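PDB 2HJN: DBF2 kinase activator protein MOB1 from Saccharomyces cerevisiae, which activates the protein kinase DBF2 by binding it, which allows its phosphorylation by CDC15 in late anaphase, within the mitotic exit network. Local coordinates for residues A[187-190]-A[191-195]. Sequence-based numbering, arbitrary orientation.
Sequences HHFN and EILEL. With ZN (zinc ion), chain B.
The carboxylate of Glu-191 meets the imidazole edge of His-188, OE1 accepting a hydrogen bond from ND1 of His-188 at 2.9 Å through its syn lone pair. OE1 sits almost exactly in the ring plane and the carboxylate is turned only 29° from it, so the two flat groups are nearly coplanar. A bend at chi2 (129°) brings the Glu-191 carboxylate back toward the start of its own helix, where the side chain of Asn-190 runs alongside and places ND2 3.4 Å from Glu-191 CD. On the far side of the imidazole, NE2 of His-188 binds zinc at 2.1 Å, and Cys-101, Cys-106 and His-183 complete the site. The ring is thus gripped at both nitrogens, which fixes its rotation, and the carboxylate probably increases the electron density that NE2 offers the metal. With Glu-191 replaced by alanine, ND1 of His-188 would probably lose this acceptor and the zinc-bound ring one of its two restraints against turning. The backbone of His-188, at the N-cap, takes part as well: its O receives N of Glu-191 at 3.1 Å. One turn on, N of Leu-193 bonds to O of Phe-189 at 3.0 Å, and Leu-193 CD1 approaches the Phe-189 ring obliquely, 4.2 Å from CE2. Phe-189 and Ile-192 also pack on Leu-201 of helix 198-214, while Glu-194 reaches His-30 of the second subunit. The short helix 189-194 thereby supplies a second-shell carboxylate to a zinc-bound histidine, in the Cys2His2 metal site characteristic of the MOB1/phocein fold.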
loop_
_atom_site.group_PDB
_atom_site.type_symbol
_atom_site.label_atom_id
_atom_site.label_comp_id
_atom_site.label_asym_id
_atom_site.label_seq_id
_atom_site.Cartn_x
_atom_site.Cartn_y
_atom_site.Cartn_z
ATOM N N HIS A 187 -6.328 13.314 8.967
ATOM C CA HIS A 187 -6.272 12.448 10.142
ATOM C C HIS A 187 -5.277 11.289 10.161
ATOM O O HIS A 187 -5.006 10.725 11.240
ATOM C CB HIS A 187 -7.714 12.063 10.542
ATOM C CG HIS A 187 -8.555 13.282 10.820
ATOM N ND1 HIS A 187 -8.430 14.003 11.981
ATOM C CD2 HIS A 187 -9.402 13.991 10.032
ATOM C CE1 HIS A 187 -9.235 15.050 11.940
ATOM N NE2 HIS A 187 -9.812 15.080 10.753
ATOM N N HIS A 188 -4.696 10.949 8.998
ATOM C CA HIS A 188 -3.723 9.830 8.961
ATOM C C HIS A 188 -2.381 10.113 8.296
ATOM O O HIS A 188 -1.649 9.180 7.979
ATOM C CB HIS A 188 -4.394 8.573 8.359
ATOM C CG HIS A 188 -5.587 8.122 9.155
ATOM N ND1 HIS A 188 -5.467 7.543 10.400
ATOM C CD2 HIS A 188 -6.913 8.315 8.957
ATOM C CE1 HIS A 188 -6.670 7.317 10.899
ATOM N NE2 HIS A 188 -7.570 7.767 10.039
ATOM N N PHE A 189 -2.054 11.377 8.061
ATOM C CA PHE A 189 -0.813 11.650 7.285
ATOM C C PHE A 189 0.447 11.151 7.974
ATOM O O PHE A 189 1.375 10.751 7.268
ATOM C CB PHE A 189 -0.667 13.114 6.894
ATOM C CG PHE A 189 0.408 13.401 5.827
ATOM C CD1 PHE A 189 0.112 13.299 4.449
ATOM C CD2 PHE A 189 1.693 13.853 6.183
ATOM C CE1 PHE A 189 1.101 13.566 3.467
ATOM C CE2 PHE A 189 2.665 14.099 5.195
ATOM C CZ PHE A 189 2.373 13.969 3.851
ATOM N N ASN A 190 0.507 11.230 9.302
ATOM C CA ASN A 190 1.685 10.713 10.060
ATOM C C ASN A 190 2.023 9.251 9.774
ATOM O O ASN A 190 3.181 8.848 9.822
ATOM C CB ASN A 190 1.605 10.919 11.599
ATOM C CG ASN A 190 0.197 10.670 12.215
ATOM O OD1 ASN A 190 -0.046 11.103 13.354
ATOM N ND2 ASN A 190 -0.720 9.984 11.490
ATOM N N GLU A 191 0.994 8.480 9.460
ATOM C CA GLU A 191 1.137 7.024 9.276
ATOM C C GLU A 191 1.585 6.764 7.850
ATOM O O GLU A 191 2.368 5.887 7.596
ATOM C CB GLU A 191 -0.181 6.330 9.627
ATOM C CG GLU A 191 -0.450 6.251 11.172
ATOM C CD GLU A 191 -1.830 6.767 11.586
ATOM O OE1 GLU A 191 -2.628 7.154 10.722
ATOM O OE2 GLU A 191 -2.135 6.791 12.795
ATOM N N ILE A 192 1.106 7.581 6.934
ATOM C CA ILE A 192 1.483 7.531 5.540
ATOM C C ILE A 192 3.014 7.809 5.455
ATOM O O ILE A 192 3.770 7.109 4.770
ATOM C CB ILE A 192 0.606 8.555 4.722
ATOM C CG1 ILE A 192 -0.846 8.019 4.463
ATOM C CG2 ILE A 192 1.333 9.072 3.398
ATOM C CD1 ILE A 192 -0.827 6.669 3.686
ATOM N N LEU A 193 3.437 8.829 6.189
ATOM C CA LEU A 193 4.852 9.221 6.339
ATOM C C LEU A 193 5.739 8.125 6.944
ATOM O O LEU A 193 6.834 7.835 6.429
ATOM C CB LEU A 193 4.899 10.503 7.227
ATOM C CG LEU A 193 6.034 11.523 7.141
ATOM C CD1 LEU A 193 6.234 11.979 5.733
ATOM C CD2 LEU A 193 5.727 12.734 8.047
ATOM N N GLU A 194 5.304 7.538 8.057
ATOM C CA GLU A 194 5.957 6.315 8.632
ATOM C C GLU A 194 6.271 5.203 7.582
ATOM O O GLU A 194 7.302 4.509 7.676
ATOM C CB GLU A 194 5.050 5.751 9.728
ATOM C CG GLU A 194 5.593 4.600 10.575
ATOM C CD GLU A 194 4.479 3.649 11.153
ATOM O OE1 GLU A 194 4.778 2.423 11.181
ATOM O OE2 GLU A 194 3.336 4.107 11.579
ATOM N N LEU A 195 5.375 5.046 6.599
ATOM C CA LEU A 195 5.492 4.005 5.575
ATOM C C LEU A 195 6.143 4.530 4.282
ATOM O O LEU A 195 6.243 3.812 3.273
ATOM C CB LEU A 195 4.108 3.417 5.297
ATOM C CG LEU A 195 3.406 2.650 6.436
ATOM C CD1 LEU A 195 1.949 2.356 6.084
ATOM C CD2 LEU A 195 4.203 1.360 6.767
HETATM ZN ZN ZN B . -9.593 7.645 10.449
#